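Local structure of microcin B17-processing protein McbC (Escherichia coli str. K-12 substr. MG1655, 6GRH) at residues D[130-135]-D[147-152]; D[87-92]-D[183-188]; D[10-15]-D[194-199]. The protein uses flavin mononucleotide as a nitroreductase-family oxidoreductase and is necessary to process the inactive microcin B17 precursor into the active peptide. One frame throughout, in Å; residues are numbered along the deposited sequence. Where two conformers were deposited one is given.

How the interactions relate
Strand 187-194 links the three contacts. Interaction 1 pairs strands 129-135 and 149-153. Its strand 129-135 neighbours strand 187-194, whose start belongs to interaction 2. The two touch there: Cys134 O lies 2.9 Å from Ala188 N, a probable hydrogen bond. Strand 187-194 ends at Ile194, the first residue of segment 194-199 of interaction 3, and Ile194 CD1 packs 3.6 Å from Glu130 CG. Interactions 2 and 3 lie on opposite sides of the chain centre, about 17 Å apart at their nearest atoms. The side chain of Phe89 in interaction 2 is about 8 Å from a bound FMN, and that of Lys197 in interaction 3 about 12 Å.

Interaction 1: D[130-135]-D[147-152]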
loop_
_atom_site.group_PDB
_atom_site.type_symbol
_atom_site.label_atom_id
_atom_site.label_comp_id
_atom_site.label_asym_id
_atom_site.label_seq_id
_atom_site.Cartn_x
_atom_site.Cartn_y
_atom_site.Cartn_z
ATOM N N GLU D 130 -19.944 -7.616 14.395
ATOM C CA GLU D 130 -21.200 -7.230 15.032
ATOM C C GLU D 130 -22.346 -7.363 14.038
ATOM O O GLU D 130 -22.177 -7.094 12.836
ATOM C CB GLU D 130 -21.104 -5.796 15.521
ATOM C CG GLU D 130 -19.958 -5.588 16.505
ATOM C CD GLU D 130 -20.056 -6.444 17.768
ATOM O OE1 GLU D 130 -21.149 -6.587 18.338
ATOM O OE2 GLU D 130 -19.010 -6.968 18.217
ATOM N N VAL D 131 -23.498 -7.798 14.533
ATOM C CA VAL D 131 -24.708 -7.897 13.705
ATOM C C VAL D 131 -25.682 -6.776 14.057
ATOM O O VAL D 131 -26.067 -6.603 15.221
ATOM C CB VAL D 131 -25.477 -9.222 13.925
ATOM C CG1 VAL D 131 -26.644 -9.345 12.930
ATOM C CG2 VAL D 131 -24.550 -10.399 13.813
ATOM N N PHE D 132 -26.105 -6.050 13.035
ATOM C CA PHE D 132 -27.104 -5.020 13.184
ATOM C C PHE D 132 -28.364 -5.428 12.416
ATOM O O PHE D 132 -28.284 -6.067 11.368
ATOM C CB PHE D 132 -26.558 -3.696 12.677
ATOM C CG PHE D 132 -25.509 -3.076 13.573
ATOM C CD1 PHE D 132 -24.184 -3.448 13.467
ATOM C CD2 PHE D 132 -25.856 -2.113 14.521
ATOM C CE1 PHE D 132 -23.204 -2.858 14.276
ATOM C CE2 PHE D 132 -24.892 -1.523 15.339
ATOM C CZ PHE D 132 -23.567 -1.915 15.235
ATOM N N LEU D 133 -29.512 -5.079 12.976
ATOM C CA LEU D 133 -30.809 -5.420 12.420
ATOM C C LEU D 133 -31.416 -4.128 11.901
ATOM O O LEU D 133 -31.499 -3.153 12.650
ATOM C CB LEU D 133 -31.697 -6.014 13.496
ATOM C CG LEU D 133 -33.204 -6.132 13.206
ATOM C CD1 LEU D 133 -33.447 -7.068 12.034
ATOM C CD2 LEU D 133 -33.888 -6.629 14.464
ATOM N N CYS D 134 -31.811 -4.122 10.627
ATOM C CA CYS D 134 -32.422 -2.948 9.997
ATOM C C CYS D 134 -33.849 -3.262 9.586
ATOM O O CYS D 134 -34.074 -4.181 8.798
ATOM C CB CYS D 134 -31.593 -2.509 8.776
ATOM S SG CYS D 134 -29.970 -1.831 9.214
ATOM N N ARG D 135 -34.813 -2.504 10.122
ATOM C CA ARG D 135 -36.231 -2.688 9.807
ATOM C C ARG D 135 -36.552 -1.858 8.558
ATOM O O ARG D 135 -36.309 -0.659 8.548
ATOM C CB ARG D 135 -37.091 -2.245 10.991
ATOM C CG ARG D 135 -38.583 -2.260 10.738
ATOM C CD ARG D 135 -39.351 -2.087 12.044
ATOM N NE ARG D 135 -40.778 -1.957 11.812
ATOM C CZ ARG D 135 -41.413 -0.824 11.484
ATOM N NH1 ARG D 135 -40.763 0.333 11.333
ATOM N NH2 ARG D 135 -42.723 -0.855 11.300
ATOM N N THR D 147 -37.810 3.056 16.286
ATOM C CA THR D 147 -36.423 2.614 16.212
ATOM C C THR D 147 -36.339 1.564 15.116
ATOM O O THR D 147 -37.022 0.542 15.194
ATOM C CB THR D 147 -35.967 2.036 17.552
ATOM O OG1 THR D 147 -36.076 3.058 18.536
ATOM C CG2 THR D 147 -34.538 1.528 17.485
ATOM N N ASN D 148 -35.528 1.837 14.093
ATOM C CA ASN D 148 -35.418 0.952 12.936
ATOM C C ASN D 148 -34.083 0.291 12.752
ATOM O O ASN D 148 -33.949 -0.516 11.857
ATOM C CB ASN D 148 -35.790 1.702 11.675
ATOM C CG ASN D 148 -37.256 1.982 11.608
ATOM O OD1 ASN D 148 -38.063 1.080 11.829
ATOM N ND2 ASN D 148 -37.621 3.235 11.339
ATOM N N VAL D 149 -33.099 0.634 13.577
ATOM C CA VAL D 149 -31.823 -0.074 13.598
ATOM C C VAL D 149 -31.588 -0.536 15.021
ATOM O O VAL D 149 -31.790 0.233 15.949
ATOM C CB VAL D 149 -30.655 0.817 13.156
ATOM C CG1 VAL D 149 -29.390 0.004 13.072
ATOM C CG2 VAL D 149 -30.940 1.456 11.806
ATOM N N TYR D 150 -31.155 -1.782 15.168
ATOM C CA TYR D 150 -30.842 -2.375 16.457
ATOM C C TYR D 150 -29.516 -3.083 16.314
ATOM O O TYR D 150 -29.102 -3.400 15.201
ATOM C CB TYR D 150 -31.907 -3.408 16.868
ATOM C CG TYR D 150 -33.290 -2.861 17.101
ATOM C CD1 TYR D 150 -34.219 -2.759 16.054
ATOM C CD2 TYR D 150 -33.691 -2.469 18.367
ATOM C CE1 TYR D 150 -35.491 -2.271 16.268
ATOM C CE2 TYR D 150 -34.969 -1.967 18.587
ATOM C CZ TYR D 150 -35.861 -1.874 17.541
ATOM O OH TYR D 150 -37.111 -1.363 17.774
ATOM N N HIS D 151 -28.851 -3.332 17.442
ATOM C CA HIS D 151 -27.643 -4.120 17.474
ATOM C C HIS D 151 -27.961 -5.394 18.261
ATOM O O HIS D 151 -28.444 -5.304 19.378
ATOM C CB HIS D 151 -26.563 -3.267 18.116
ATOM C CG HIS D 151 -25.300 -3.990 18.444
ATOM N ND1 HIS D 151 -24.647 -3.813 19.639
ATOM C CD2 HIS D 151 -24.564 -4.873 17.735
ATOM C CE1 HIS D 151 -23.551 -4.556 19.657
ATOM N NE2 HIS D 151 -23.470 -5.199 18.504
ATOM N N TYR D 152 -27.738 -6.574 17.665
ATOM C CA TYR D 152 -27.978 -7.831 18.358
ATOM C C TYR D 152 -26.792 -8.196 19.245
ATOM O O TYR D 152 -25.665 -8.228 18.766
ATOM C CB TYR D 152 -28.268 -8.988 17.383
ATOM C CG TYR D 152 -28.613 -10.276 18.113
ATOM C CD1 TYR D 152 -29.669 -10.319 19.007
ATOM C CD2 TYR D 152 -27.867 -11.436 17.936
ATOM C CE1 TYR D 152 -30.002 -11.473 19.688
ATOM C CE2 TYR D 152 -28.190 -12.609 18.617
ATOM C CZ TYR D 152 -29.258 -12.629 19.493
ATOM O OH TYR D 152 -29.600 -13.767 20.197
HETATM O O HOH W 1 -23.473 -8.549 17.247
#
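Leu133 and Tyr150 form an antiparallel hydrogen-bonded pair between strands 130-135 and 149-152: Leu133 N donates to Tyr150 O at 2.8 Å, and Tyr150 N returns a bond to Leu133 O. Two residues on, Arg135 N donates to Asn148 O. Phe132-His151 and Cys134-Val149, one on either side of Leu133-Tyr150, are non-hydrogen-bonded pairs, and their side chains share one face of the sheet.

On that face the imidazole of His151 lies over one side of the Phe132 ring. The stack is offset, with centroids 4.8 Å apart and planes at 27°. His151 CG, anti to the backbone N (chi1 170°), sits near Phe132 CE2 and CZ. The edge of the imidazole is used for polar contacts. NE2 donates to Glu130 OE1 at 2.7 Å, almost in the ring plane, and meets this oxygen on its anti side. The carboxylate is turned 61° from the ring. A water donates to the same OE1 and to Tyr152 O, and accepts from Val131 N.

At the other end Arg135 reaches out with an extended chain. Its NH1 meets a lone pair of Asn148 OD1 at 2.8 Å, with guanidinium and amide nearly coplanar. Glu138 and Thr140 bind NH2 and NE of the same group. On the other face of the sheet Leu133 CD2 lies 4.2 Å from Tyr150 CD1, the two side chains pointing the same way. Tyr150 OH bonds to Asn142. Asn148 and Val149 both face Ala163, a classic beta bulge on the next strand pairing.

His151 ND1 has its own hydrogen bond, to Glu160 OE1. Held between two carboxylates, the buried imidazole has a fixed ring orientation and is probably biased toward the protonated form.

Interaction 2: D[87-92]-D[183-188]; sequences INFCDK and GKPHFA
Pro185 CB lies over one face of the Phe89 ring, 4.0 Å above its plane and offset toward the rim. The two side chains cross at about a right angle. The imidazole of His186 takes Asp91 CB over one face, a CH-pi contact 4.0 Å from CB to the ring centroid. Asp91 CA also reaches the ring, 3.6 Å from His186 CE1. His186 NE2 bonds outside the contact to Asn93 O, which helps fix the rotation of the ring.

Asp91 CG stands between its own backbone N and carbonyl carbon (chi1 68°). This puts CG 4.0 Å from Lys184 CB; Asp91 OD1 lies 3.7 Å from Lys184 CE. The charged ends do not meet: Lys184 NZ stays 5.1 Å from Asp91 OD1, and Asp91 OD2 bonds instead to Ser137.

One direct backbone bond joins the segments. Lys184 N donates to Phe89 O at 2.8 Å, nearly straight at the hydrogen (170°), although the donor stands well above the carbonyl plane. Gly183 comes next to it, its CA 3.6 Å from Phe89 O. It follows helix 179-182 with a positive phi of 85°, a backbone shape that favours glycine. A water donates to Lys184 O and, weakly, to Cys90 O.

The loop 87-92 runs alongside the connection from helix 179-182 into strand 187-194, in roughly the same direction. The entry to this strand is marked by a classic beta bulge, in which His186 and Phe187 both face Phe262 of the neighbouring strand in the nitroreductase-type sheet.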
loop_
_atom_site.group_PDB
_atom_site.type_symbol
_atom_site.label_atom_id
_atom_site.label_comp_id
_atom_site.label_asym_id
_atom_site.label_seq_id
_atom_site.Cartn_x
_atom_site.Cartn_y
_atom_site.Cartn_z
ATOM N N ILE D 87 -35.508 -12.705 -4.395
ATOM C CA ILE D 87 -35.349 -11.520 -5.244
ATOM C C ILE D 87 -36.768 -11.084 -5.572
ATOM O O ILE D 87 -37.698 -11.903 -5.460
ATOM C CB ILE D 87 -34.478 -11.830 -6.504
ATOM C CG1 ILE D 87 -33.925 -10.565 -7.174
ATOM C CG2 ILE D 87 -35.253 -12.671 -7.517
ATOM C CD1 ILE D 87 -32.965 -9.736 -6.333
ATOM N N ASN D 88 -36.938 -9.820 -5.957
ATOM C CA ASN D 88 -38.265 -9.220 -6.129
ATOM C C ASN D 88 -39.089 -9.445 -4.845
ATOM O O ASN D 88 -40.210 -9.952 -4.903
ATOM C CB ASN D 88 -39.024 -9.794 -7.349
ATOM C CG ASN D 88 -38.273 -9.649 -8.678
ATOM O OD1 ASN D 88 -37.295 -8.913 -8.815
ATOM N ND2 ASN D 88 -38.762 -10.359 -9.681
ATOM N N PHE D 89 -38.506 -9.091 -3.692
ATOM C CA PHE D 89 -39.151 -9.291 -2.378
ATOM C C PHE D 89 -40.464 -8.501 -2.320
ATOM O O PHE D 89 -40.580 -7.437 -2.931
ATOM C CB PHE D 89 -38.254 -8.839 -1.214
ATOM C CG PHE D 89 -37.119 -9.760 -0.901
ATOM C CD1 PHE D 89 -35.869 -9.595 -1.516
ATOM C CD2 PHE D 89 -37.261 -10.770 0.048
ATOM C CE1 PHE D 89 -34.794 -10.418 -1.195
ATOM C CE2 PHE D 89 -36.187 -11.600 0.362
ATOM C CZ PHE D 89 -34.949 -11.420 -0.249
ATOM N N CYS D 90 -41.438 -9.029 -1.592
ATOM C CA CYS D 90 -42.751 -8.405 -1.463
ATOM C C CYS D 90 -43.134 -8.376 0.008
ATOM O O CYS D 90 -43.051 -9.403 0.689
ATOM C CB CYS D 90 -43.767 -9.222 -2.253
ATOM S SG CYS D 90 -45.467 -8.708 -1.961
ATOM N N ASP D 91 -43.550 -7.210 0.506
ATOM C CA ASP D 91 -43.813 -7.047 1.943
ATOM C C ASP D 91 -45.301 -6.921 2.288
ATOM O O ASP D 91 -45.635 -6.372 3.333
ATOM C CB ASP D 91 -43.012 -5.853 2.511
ATOM C CG ASP D 91 -43.494 -4.509 1.966
ATOM O OD1 ASP D 91 -44.121 -4.497 0.912
ATOM O OD2 ASP D 91 -43.221 -3.467 2.569
ATOM N N LYS D 92 -46.184 -7.447 1.439
ATOM C CA LYS D 92 -47.637 -7.301 1.627
ATOM C C LYS D 92 -48.162 -7.911 2.942
ATOM O O LYS D 92 -49.108 -7.392 3.536
ATOM C CB LYS D 92 -48.404 -7.913 0.440
ATOM N N GLY D 183 -36.756 -5.273 -4.857
ATOM C CA GLY D 183 -38.139 -5.221 -4.397
ATOM C C GLY D 183 -38.191 -4.664 -2.985
ATOM O O GLY D 183 -37.451 -3.728 -2.659
ATOM N N LYS D 184 -39.028 -5.263 -2.139
ATOM C CA LYS D 184 -39.291 -4.755 -0.809
ATOM C C LYS D 184 -39.139 -5.844 0.252
ATOM O O LYS D 184 -40.100 -6.505 0.619
ATOM C CB LYS D 184 -40.663 -4.099 -0.772
ATOM C CG LYS D 184 -40.700 -2.820 -1.593
ATOM C CD LYS D 184 -41.932 -1.996 -1.288
ATOM C CE LYS D 184 -43.139 -2.499 -2.050
ATOM N NZ LYS D 184 -43.079 -2.093 -3.489
ATOM N N PRO D 185 -37.898 -6.054 0.728
ATOM C CA PRO D 185 -37.663 -6.932 1.867
ATOM C C PRO D 185 -38.249 -6.361 3.165
ATOM O O PRO D 185 -38.413 -5.151 3.289
ATOM C CB PRO D 185 -36.138 -7.039 1.941
ATOM C CG PRO D 185 -35.585 -6.187 0.859
ATOM C CD PRO D 185 -36.682 -5.371 0.276
ATOM N N HIS D 186 -38.542 -7.235 4.126
ATOM C CA HIS D 186 -39.020 -6.819 5.445
ATOM C C HIS D 186 -37.913 -6.255 6.325
ATOM O O HIS D 186 -38.125 -5.296 7.060
ATOM C CB HIS D 186 -39.696 -7.982 6.178
ATOM C CG HIS D 186 -41.080 -8.285 5.687
ATOM N ND1 HIS D 186 -41.334 -9.198 4.685
ATOM C CD2 HIS D 186 -42.282 -7.800 6.066
ATOM C CE1 HIS D 186 -42.637 -9.270 4.478
ATOM N NE2 HIS D 186 -43.235 -8.423 5.296
ATOM N N PHE D 187 -36.740 -6.874 6.282
ATOM C CA PHE D 187 -35.639 -6.435 7.107
ATOM C C PHE D 187 -34.320 -6.865 6.513
ATOM O O PHE D 187 -34.294 -7.639 5.557
ATOM C CB PHE D 187 -35.813 -6.941 8.559
ATOM C CG PHE D 187 -35.684 -8.434 8.741
ATOM C CD1 PHE D 187 -36.763 -9.273 8.546
ATOM C CD2 PHE D 187 -34.486 -8.989 9.191
ATOM C CE1 PHE D 187 -36.665 -10.655 8.768
ATOM C CE2 PHE D 187 -34.368 -10.363 9.383
ATOM C CZ PHE D 187 -35.475 -11.194 9.183
ATOM N N ALA D 188 -33.235 -6.316 7.062
ATOM C CA ALA D 188 -31.887 -6.735 6.714
ATOM C C ALA D 188 -31.061 -7.005 7.939
ATOM O O ALA D 188 -31.317 -6.461 8.994
ATOM C CB ALA D 188 -31.206 -5.677 5.869
HETATM O O HOH W 2 -40.342 -9.182 1.936
#

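Interaction 3: D[10-15]-D[194-199]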
loop_
_atom_site.group_PDB
_atom_site.type_symbol
_atom_site.label_atom_id
_atom_site.label_comp_id
_atom_site.label_asym_id
_atom_site.label_seq_id
_atom_site.Cartn_x
_atom_site.Cartn_y
_atom_site.Cartn_z
ATOM N N GLU D 10 -9.922 -1.149 26.352
ATOM C CA GLU D 10 -9.034 -2.264 26.716
ATOM C C GLU D 10 -8.346 -2.829 25.470
ATOM O O GLU D 10 -7.176 -3.202 25.526
ATOM C CB GLU D 10 -9.800 -3.386 27.444
ATOM C CG GLU D 10 -10.444 -2.977 28.762
ATOM C CD GLU D 10 -9.481 -2.922 29.945
ATOM O OE1 GLU D 10 -8.260 -3.165 29.768
ATOM O OE2 GLU D 10 -9.959 -2.661 31.091
ATOM N N VAL D 11 -9.092 -2.879 24.373
ATOM C CA VAL D 11 -8.591 -3.351 23.097
ATOM C C VAL D 11 -7.527 -2.419 22.535
ATOM O O VAL D 11 -6.449 -2.885 22.132
ATOM C CB VAL D 11 -9.745 -3.560 22.083
ATOM C CG1 VAL D 11 -9.222 -3.829 20.683
ATOM C CG2 VAL D 11 -10.613 -4.695 22.576
ATOM N N THR D 12 -7.793 -1.111 22.533
ATOM C CA THR D 12 -6.893 -0.190 21.837
ATOM C C THR D 12 -5.482 -0.114 22.475
ATOM O O THR D 12 -4.516 0.226 21.809
ATOM C CB THR D 12 -7.509 1.209 21.671
ATOM O OG1 THR D 12 -6.848 1.906 20.607
ATOM C CG2 THR D 12 -7.407 2.013 22.954
ATOM N N HIS D 13 -5.385 -0.444 23.758
ATOM C CA HIS D 13 -4.101 -0.585 24.431
ATOM C C HIS D 13 -3.087 -1.455 23.655
ATOM O O HIS D 13 -1.894 -1.211 23.747
ATOM C CB HIS D 13 -4.340 -1.131 25.850
ATOM C CG HIS D 13 -3.157 -1.038 26.747
ATOM N ND1 HIS D 13 -2.564 0.165 27.073
ATOM C CD2 HIS D 13 -2.468 -1.997 27.418
ATOM C CE1 HIS D 13 -1.543 -0.063 27.885
ATOM N NE2 HIS D 13 -1.468 -1.366 28.111
ATOM N N TYR D 14 -3.559 -2.438 22.888
ATOM C CA TYR D 14 -2.677 -3.327 22.122
ATOM C C TYR D 14 -2.588 -3.025 20.639
ATOM O O TYR D 14 -1.909 -3.744 19.921
ATOM C CB TYR D 14 -3.123 -4.783 22.299
ATOM C CG TYR D 14 -3.032 -5.240 23.735
ATOM C CD1 TYR D 14 -1.835 -5.683 24.262
ATOM C CD2 TYR D 14 -4.140 -5.202 24.566
ATOM C CE1 TYR D 14 -1.734 -6.070 25.585
ATOM C CE2 TYR D 14 -4.053 -5.580 25.897
ATOM C CZ TYR D 14 -2.845 -6.031 26.392
ATOM O OH TYR D 14 -2.741 -6.420 27.683
ATOM N N THR D 15 -3.254 -1.968 20.166
ATOM C CA THR D 15 -3.333 -1.692 18.738
ATOM C C THR D 15 -1.990 -1.207 18.184
ATOM O O THR D 15 -1.322 -0.362 18.780
ATOM C CB THR D 15 -4.463 -0.672 18.451
ATOM O OG1 THR D 15 -5.709 -1.335 18.678
ATOM C CG2 THR D 15 -4.410 -0.129 17.032
ATOM N N ILE D 194 -15.344 -4.558 13.560
ATOM C CA ILE D 194 -14.678 -3.579 14.415
ATOM C C ILE D 194 -13.182 -3.743 14.168
ATOM O O ILE D 194 -12.598 -4.736 14.601
ATOM C CB ILE D 194 -15.018 -3.801 15.901
ATOM C CG1 ILE D 194 -16.525 -3.685 16.095
ATOM C CG2 ILE D 194 -14.257 -2.787 16.773
ATOM C CD1 ILE D 194 -16.951 -3.938 17.513
ATOM N N PHE D 195 -12.558 -2.781 13.512
ATOM C CA PHE D 195 -11.177 -2.984 13.015
ATOM C C PHE D 195 -10.212 -3.368 14.111
ATOM O O PHE D 195 -9.473 -4.346 13.988
ATOM C CB PHE D 195 -10.639 -1.768 12.283
ATOM C CG PHE D 195 -11.337 -1.495 10.976
ATOM C CD1 PHE D 195 -11.120 -2.304 9.878
ATOM C CD2 PHE D 195 -12.222 -0.431 10.858
ATOM C CE1 PHE D 195 -11.751 -2.044 8.664
ATOM C CE2 PHE D 195 -12.860 -0.165 9.644
ATOM C CZ PHE D 195 -12.619 -0.984 8.550
ATOM N N GLU D 196 -10.234 -2.609 15.195
ATOM C CA GLU D 196 -9.251 -2.835 16.247
ATOM C C GLU D 196 -9.453 -4.152 16.977
ATOM O O GLU D 196 -8.472 -4.757 17.378
ATOM C CB GLU D 196 -9.189 -1.636 17.199
ATOM C CG GLU D 196 -8.519 -0.444 16.508
ATOM C CD GLU D 196 -8.161 0.704 17.437
ATOM O OE1 GLU D 196 -7.515 0.460 18.490
ATOM O OE2 GLU D 196 -8.471 1.859 17.077
ATOM N N LYS D 197 -10.694 -4.620 17.113
ATOM C CA LYS D 197 -10.963 -5.931 17.690
ATOM C C LYS D 197 -10.478 -7.053 16.765
ATOM O O LYS D 197 -10.019 -8.082 17.253
ATOM C CB LYS D 197 -12.435 -6.112 17.997
ATOM C CG LYS D 197 -12.691 -7.335 18.863
ATOM C CD LYS D 197 -13.633 -7.004 19.984
ATOM C CE LYS D 197 -14.064 -8.251 20.725
ATOM N NZ LYS D 197 -15.466 -8.666 20.412
ATOM N N ALA D 198 -10.569 -6.854 15.448
ATOM C CA ALA D 198 -10.030 -7.848 14.490
ATOM C C ALA D 198 -8.499 -7.896 14.437
ATOM O O ALA D 198 -7.932 -8.930 14.087
ATOM C CB ALA D 198 -10.588 -7.606 13.095
ATOM N N LEU D 199 -7.830 -6.792 14.759
ATOM C CA LEU D 199 -6.395 -6.668 14.541
ATOM C C LEU D 199 -5.523 -6.804 15.793
ATOM O O LEU D 199 -4.338 -7.146 15.688
ATOM C CB LEU D 199 -6.096 -5.335 13.842
ATOM C CG LEU D 199 -6.745 -5.206 12.449
ATOM C CD1 LEU D 199 -6.602 -3.787 11.931
ATOM C CD2 LEU D 199 -6.130 -6.158 11.457
HETATM O O HOH W 3 -5.852 -3.274 16.679
#
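Glu196 sends its carboxylate between Thr12 and Thr15, and both hydroxyls bind the same oxygen. Thr12 OG1 donates to Glu196 OE1 at 2.6 Å, on the syn lone pair. Thr15 OG1 donates to Glu196 OE1, also at 2.6 Å, but meets it on the anti side and 31° out of the carboxylate plane. The Glu196 chain is extended beyond CG (chi2 -169°), which carries CD out from the helix toward the threonines. It runs side by side with Thr12 and crosses Thr15 at about a right angle. The two threonines reach OE1 with different rotamers: Thr12 OG1 is anti to its backbone N, whereas Thr15 OG1 is anti to its carbonyl carbon (chi1 -70°). Thr15 CG2 lies 3.5 Å from Glu196 OE1.

Thr12 and Thr15 are the ends of a type I beta turn, closed by a bond from Thr15 N to Thr12 O. Glu196 is the second residue of helix 195-199, two after Ile194 at the N-cap position. The contact therefore joins the N-terminal part of the chain to the short helix after strand 187-194.

Val11 packs on the helix backbone. Its CG1 touches Glu196 O at 3.5 Å and Lys197 N at 3.9 Å. The Lys197 side chain leads away, and its NZ bonds to Leu126 O and Tyr127 O. A water donates to Thr15 OG1 at 2.8 Å and to Glu196 O at 3.1 Å.

The other carboxylate oxygen, Glu196 OE2, bonds to Met1 N of the McbD chain, and Thr12 OG1 bonds to Asn3 ND2 of that chain.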